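Local coordinates for SnoaL-like domain-containing protein (Methylibium petroleiphilum PM1, PDB 3G16) that is of unknown function but adopts the cystatin-like fold of the SnoaL-like, NTF2-type proteins, whose conical pocket often binds small molecules, at residues Val15-Tyr19 and Lys30-Phe35; Arg118-Ala122 and Phe140-Arg145. The contacts are given in a common frame with arbitrary orientation. Numbering follows the deposited sequence.

Contact 1: Val15-Tyr19 and Lys30-Phe35; sequences VIRTY and KMIACF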
loop_
_atom_site.group_PDB
_atom_site.type_symbol
_atom_site.label_atom_id
_atom_site.label_comp_id
_atom_site.label_asym_id
_atom_site.label_seq_id
_atom_site.Cartn_x
_atom_site.Cartn_y
_atom_site.Cartn_z
ATOM N N VAL A 15 -13.164 -8.361 -10.716
ATOM C CA VAL A 15 -11.956 -9.155 -10.887
ATOM C C VAL A 15 -11.176 -9.316 -9.580
ATOM O O VAL A 15 -10.716 -10.416 -9.235
ATOM C CB VAL A 15 -11.060 -8.502 -11.951
ATOM C CG1 VAL A 15 -9.688 -9.181 -12.059
ATOM C CG2 VAL A 15 -11.760 -8.536 -13.325
ATOM N N ILE A 16 -11.055 -8.240 -8.809
ATOM C CA ILE A 16 -10.334 -8.304 -7.544
ATOM C C ILE A 16 -11.002 -9.268 -6.566
ATOM O O ILE A 16 -10.336 -10.116 -5.948
ATOM C CB ILE A 16 -10.200 -6.899 -6.962
ATOM C CG1 ILE A 16 -9.105 -6.142 -7.720
ATOM C CG2 ILE A 16 -9.912 -6.971 -5.427
ATOM C CD1 ILE A 16 -9.085 -4.600 -7.455
ATOM N N ARG A 17 -12.314 -9.204 -6.465
ATOM C CA ARG A 17 -12.959 -10.076 -5.514
ATOM C C ARG A 17 -12.899 -11.566 -5.987
ATOM O O ARG A 17 -12.808 -12.500 -5.161
ATOM C CB ARG A 17 -14.404 -9.649 -5.267
ATOM C CG ARG A 17 -14.496 -8.283 -4.563
ATOM C CD ARG A 17 -15.918 -8.027 -4.008
ATOM N NE ARG A 17 -16.009 -6.716 -3.381
ATOM C CZ ARG A 17 -15.610 -6.399 -2.146
ATOM N NH1 ARG A 17 -15.069 -7.298 -1.300
ATOM N NH2 ARG A 17 -15.773 -5.146 -1.738
ATOM N N THR A 18 -12.997 -11.781 -7.306
ATOM C CA THR A 18 -12.869 -13.122 -7.832
ATOM C C THR A 18 -11.465 -13.683 -7.485
ATOM O O THR A 18 -11.277 -14.829 -7.149
ATOM C CB THR A 18 -13.077 -13.172 -9.344
ATOM O OG1 THR A 18 -14.407 -12.709 -9.628
ATOM C CG2 THR A 18 -12.912 -14.606 -9.883
ATOM N N TYR A 19 -10.449 -12.831 -7.617
ATOM C CA TYR A 19 -9.074 -13.189 -7.334
ATOM C C TYR A 19 -8.938 -13.653 -5.873
ATOM O O TYR A 19 -8.400 -14.701 -5.598
ATOM C CB TYR A 19 -8.126 -12.011 -7.665
ATOM C CG TYR A 19 -6.742 -12.118 -7.095
ATOM C CD1 TYR A 19 -5.925 -13.232 -7.320
ATOM C CD2 TYR A 19 -6.222 -11.067 -6.413
ATOM C CE1 TYR A 19 -4.650 -13.294 -6.781
ATOM C CE2 TYR A 19 -4.939 -11.115 -5.872
ATOM C CZ TYR A 19 -4.165 -12.245 -6.056
ATOM O OH TYR A 19 -2.869 -12.242 -5.531
ATOM N N LYS A 30 -9.281 -20.369 -11.220
ATOM C CA LYS A 30 -10.047 -19.158 -10.929
ATOM C C LYS A 30 -9.088 -17.984 -10.799
ATOM O O LYS A 30 -9.340 -16.903 -11.370
ATOM C CB LYS A 30 -10.929 -19.262 -9.666
ATOM C CG LYS A 30 -11.555 -17.904 -9.271
ATOM C CD LYS A 30 -12.531 -17.972 -8.076
ATOM C CE LYS A 30 -13.722 -18.904 -8.374
ATOM N NZ LYS A 30 -14.766 -18.997 -7.267
HETATM N N MSE A 31 -7.983 -18.178 -10.093
HETATM C CA MSE A 31 -7.025 -17.088 -9.929
HETATM C C MSE A 31 -6.401 -16.686 -11.275
HETATM O O MSE A 31 -6.281 -15.513 -11.600
HETATM C CB MSE A 31 -5.948 -17.467 -8.919
HETATM C CG MSE A 31 -6.384 -17.555 -7.490
HETATM SE SE MSE A 31 -4.929 -17.952 -6.290
HETATM C CE MSE A 31 -5.000 -19.905 -6.261
ATOM N N ILE A 32 -5.986 -17.668 -12.068
ATOM C CA ILE A 32 -5.321 -17.397 -13.327
ATOM C C ILE A 32 -6.183 -16.551 -14.258
ATOM O O ILE A 32 -5.673 -15.680 -14.988
ATOM C CB ILE A 32 -4.923 -18.745 -14.002
ATOM C CG1 ILE A 32 -3.753 -19.368 -13.244
ATOM C CG2 ILE A 32 -4.544 -18.566 -15.468
ATOM C CD1 ILE A 32 -3.443 -20.858 -13.620
ATOM N N ALA A 33 -7.499 -16.784 -14.209
ATOM C CA ALA A 33 -8.445 -16.067 -15.070
ATOM C C ALA A 33 -8.585 -14.586 -14.724
ATOM O O ALA A 33 -9.178 -13.817 -15.480
ATOM C CB ALA A 33 -9.799 -16.744 -15.020
ATOM N N CYS A 34 -8.036 -14.184 -13.570
ATOM C CA CYS A 34 -8.108 -12.791 -13.177
ATOM C C CYS A 34 -6.944 -11.934 -13.643
ATOM O O CYS A 34 -6.924 -10.729 -13.398
ATOM C CB CYS A 34 -8.110 -12.708 -11.650
ATOM S SG CYS A 34 -9.610 -13.451 -10.917
ATOM N N PHE A 35 -5.956 -12.591 -14.255
ATOM C CA PHE A 35 -4.735 -11.937 -14.703
ATOM C C PHE A 35 -4.434 -12.084 -16.170
ATOM O O PHE A 35 -4.801 -13.094 -16.774
ATOM C CB PHE A 35 -3.533 -12.628 -14.031
ATOM C CG PHE A 35 -3.452 -12.446 -12.537
ATOM C CD1 PHE A 35 -2.891 -11.300 -11.990
ATOM C CD2 PHE A 35 -3.930 -13.406 -11.667
ATOM C CE1 PHE A 35 -2.812 -11.120 -10.626
ATOM C CE2 PHE A 35 -3.868 -13.224 -10.290
ATOM C CZ PHE A 35 -3.294 -12.091 -9.771
#
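Tyr-19 turns one face of its ring to the edge of Phe-35, with CE1 of Tyr-19 and CZ of Phe-35 3.5 Å apart. The ring centroids lie 5.0 Å apart and the planes meet at 82°, a T-shaped stack in which the slightly positive ring hydrogens of Phe-35 approach the electron-rich face of Tyr-19. Next to the stack, the CA-to-CB bond of Cys-34 points toward helix 9-24. SG of Cys-34 lies 3.6 Å from CG2 of Thr-18 and 3.9 Å from CB of Tyr-19, and a small side chain suits this place because the backbones come close here: the CA atoms of Tyr-19 and Met-31 are 5.1 Å apart, those of Val-15 and Cys-34 5.8 Å. One helical turn before Tyr-19, branched Val-15 sets CG1 3.9 Å from CB of Cys-34. At the outer margin the aliphatic part of Lys-30 lies along Thr-18, CG of Lys-30 to CG2 of Thr-18 at 3.6 Å, while its ammonium group forms a salt bridge with Glu-25. A type I turn from Ile-32 to Phe-35 brings Cys-34 and Phe-35 into place. This is the helical face of the NTF2-type alpha+beta cone: Val-15, Tyr-19 and Phe-35 also rest on strand 116-124, and Met-31, modelled as selenomethionine, reaches helix 55-69. The hydroxyl of Tyr-19 is hydrogen-bonded to NE1 of Trp-62, and the side chain of Tyr-19 lies about 4 Å from an unidentified bound ligand. Apolar and aromatic packing therefore holds the segments together, while the polar ends of Tyr-19 and Lys-30 bond beyond them.

Contact 2: Arg118-Ala122 and Phe140-Arg145; sequences REIRA and FDYAGR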
loop_
_atom_site.group_PDB
_atom_site.type_symbol
_atom_site.label_atom_id
_atom_site.label_comp_id
_atom_site.label_asym_id
_atom_site.label_seq_id
_atom_site.Cartn_x
_atom_site.Cartn_y
_atom_site.Cartn_z
ATOM N N ARG A 118 -2.661 -6.865 -14.381
ATOM C CA ARG A 118 -1.327 -7.044 -15.000
ATOM C C ARG A 118 -0.191 -6.998 -13.998
ATOM O O ARG A 118 0.869 -7.505 -14.278
ATOM C CB ARG A 118 -1.089 -6.030 -16.137
ATOM C CG ARG A 118 -0.856 -4.649 -15.694
ATOM C CD ARG A 118 -0.599 -3.737 -16.881
ATOM N NE ARG A 118 -0.233 -2.412 -16.458
ATOM C CZ ARG A 118 -0.187 -1.380 -17.272
ATOM N NH1 ARG A 118 -0.509 -1.509 -18.563
ATOM N NH2 ARG A 118 0.171 -0.205 -16.805
ATOM N N GLU A 119 -0.409 -6.405 -12.840
ATOM C CA GLU A 119 0.660 -6.282 -11.853
ATOM C C GLU A 119 0.088 -6.004 -10.492
ATOM O O GLU A 119 -0.887 -5.266 -10.368
ATOM C CB GLU A 119 1.568 -5.119 -12.246
ATOM C CG GLU A 119 2.798 -4.947 -11.374
ATOM C CD GLU A 119 3.740 -3.903 -11.918
ATOM O OE1 GLU A 119 4.355 -4.164 -12.985
ATOM O OE2 GLU A 119 3.833 -2.817 -11.334
ATOM N N ILE A 120 0.741 -6.563 -9.465
ATOM C CA ILE A 120 0.405 -6.285 -8.056
ATOM C C ILE A 120 1.717 -5.981 -7.338
ATOM O O ILE A 120 2.715 -6.701 -7.551
ATOM C CB ILE A 120 -0.352 -7.430 -7.351
ATOM C CG1 ILE A 120 -1.626 -7.786 -8.129
ATOM C CG2 ILE A 120 -0.626 -7.054 -5.889
ATOM C CD1 ILE A 120 -2.396 -8.954 -7.540
ATOM N N ARG A 121 1.751 -4.909 -6.555
ATOM C CA ARG A 121 2.933 -4.522 -5.754
ATOM C C ARG A 121 2.466 -4.474 -4.312
ATOM O O ARG A 121 1.662 -3.612 -3.970
ATOM C CB ARG A 121 3.467 -3.180 -6.226
ATOM C CG ARG A 121 3.882 -3.164 -7.694
ATOM C CD ARG A 121 4.619 -1.901 -8.080
ATOM N NE ARG A 121 3.890 -0.665 -7.876
ATOM C CZ ARG A 121 2.963 -0.196 -8.710
ATOM N NH1 ARG A 121 2.606 -0.857 -9.798
ATOM N NH2 ARG A 121 2.394 0.971 -8.463
ATOM N N ALA A 122 3.007 -5.374 -3.469
ATOM C CA ALA A 122 2.542 -5.478 -2.081
ATOM C C ALA A 122 3.548 -4.968 -1.057
ATOM O O ALA A 122 4.766 -5.114 -1.212
ATOM C CB ALA A 122 2.202 -6.929 -1.733
ATOM N N PHE A 140 11.833 -5.509 -8.772
ATOM C CA PHE A 140 11.107 -4.437 -9.479
ATOM C C PHE A 140 12.111 -3.502 -10.154
ATOM O O PHE A 140 13.082 -3.050 -9.503
ATOM C CB PHE A 140 10.205 -3.701 -8.510
ATOM C CG PHE A 140 9.316 -2.712 -9.169
ATOM C CD1 PHE A 140 8.130 -3.134 -9.725
ATOM C CD2 PHE A 140 9.672 -1.389 -9.281
ATOM C CE1 PHE A 140 7.321 -2.262 -10.376
ATOM C CE2 PHE A 140 8.848 -0.501 -9.920
ATOM C CZ PHE A 140 7.658 -0.957 -10.501
ATOM N N ASP A 141 11.908 -3.240 -11.446
ATOM C CA ASP A 141 12.845 -2.419 -12.207
ATOM C C ASP A 141 12.558 -0.941 -11.988
ATOM O O ASP A 141 12.014 -0.246 -12.838
ATOM C CB ASP A 141 12.706 -2.799 -13.677
ATOM C CG ASP A 141 13.630 -2.020 -14.583
ATOM O OD1 ASP A 141 14.613 -1.437 -14.070
ATOM O OD2 ASP A 141 13.256 -1.958 -15.796
ATOM N N TYR A 142 12.924 -0.456 -10.813
ATOM C CA TYR A 142 12.669 0.948 -10.512
ATOM C C TYR A 142 13.225 1.918 -11.557
ATOM O O TYR A 142 12.554 2.832 -11.957
ATOM C CB TYR A 142 13.223 1.305 -9.121
ATOM C CG TYR A 142 12.394 0.740 -7.985
ATOM C CD1 TYR A 142 11.200 1.348 -7.641
ATOM C CD2 TYR A 142 12.737 -0.431 -7.310
ATOM C CE1 TYR A 142 10.379 0.837 -6.642
ATOM C CE2 TYR A 142 11.913 -0.935 -6.301
ATOM C CZ TYR A 142 10.734 -0.301 -5.992
ATOM O OH TYR A 142 9.938 -0.801 -4.989
ATOM N N ALA A 143 14.485 1.701 -11.930
ATOM C CA ALA A 143 15.119 2.589 -12.890
ATOM C C ALA A 143 14.377 2.603 -14.238
ATOM O O ALA A 143 14.001 3.654 -14.755
ATOM C CB ALA A 143 16.577 2.188 -13.069
ATOM N N GLY A 144 14.084 1.416 -14.752
ATOM C CA GLY A 144 13.451 1.315 -16.052
ATOM C C GLY A 144 11.999 1.778 -16.048
ATOM O O GLY A 144 11.456 2.196 -17.065
ATOM N N ARG A 145 11.362 1.727 -14.887
ATOM C CA ARG A 145 9.987 2.145 -14.758
ATOM C C ARG A 145 9.820 3.629 -14.455
ATOM O O ARG A 145 8.700 4.110 -14.250
ATOM C CB ARG A 145 9.297 1.284 -13.677
ATOM C CG ARG A 145 9.065 -0.121 -14.160
ATOM C CD ARG A 145 7.858 -0.226 -15.074
ATOM N NE ARG A 145 6.627 -0.034 -14.308
ATOM C CZ ARG A 145 5.949 -1.014 -13.693
ATOM N NH1 ARG A 145 6.347 -2.260 -13.765
ATOM N NH2 ARG A 145 4.862 -0.715 -12.982
#
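A salt-bridge network on one face of the sheet ties the C-terminal loop to strand 116-124. The carboxylate of Glu-119 and the guanidinium of Arg-145 meet in a two-pronged pair: NH1 of Arg-145 donates to OE1 of Glu-119 and NH2 of Arg-145 to OE2 of Glu-119, each at 2.9 Å. Arg-121, two residues along the strand and so on the same face, adds NH1 to OE2 of Glu-119 at 2.8 Å. NH1 of Arg-121 and NH2 of Arg-145 are 3.9 Å apart, both bound to that oxygen; Glu-109, salt-bridged to Arg-121, supplies further negative charge. In this cystatin-like fold the curved sheet carries helices on its other side; the second subunit meets this face, its Glu-90 forming a salt bridge with NE of Arg-121. A classic beta bulge, Arg-118 and Glu-119 both opposite Glu-109, locally shifts the strand's alternation. The flat ring of Phe-140 packs CE1 3.6 Å from CD of Arg-121 and stacks edge-to-face with Tyr-42 and Tyr-147. OD1 of Asp-141 accepts a hydrogen bond from N of Gly-144 at 3.0 Å, an Asx motif shaping the turn to Arg-145.

How the contacts relate
The centres of the two contacts lie about 20 Å apart, on opposite sides of the chain's centre: contact 1 packs against one face of strand 116-124, and contact 2 is built on its other face. Contact 1 comes first along the chain and joins helix 9-24 to helix 28-32 and the turn after it; contact 2 opens later, where that strand meets the C-terminal loop. Alternation of side chains along the strand connects them: Glu-119 and Arg-121 serve contact 2, while Ile-120 faces the helices, CD1 of Ile-120 lying 3.7 Å from CE2 of Tyr-19 and 3.8 Å from CE1 of Phe-35. One strand thus has an apolar packing face and a charged face directed toward the loop and the second subunit.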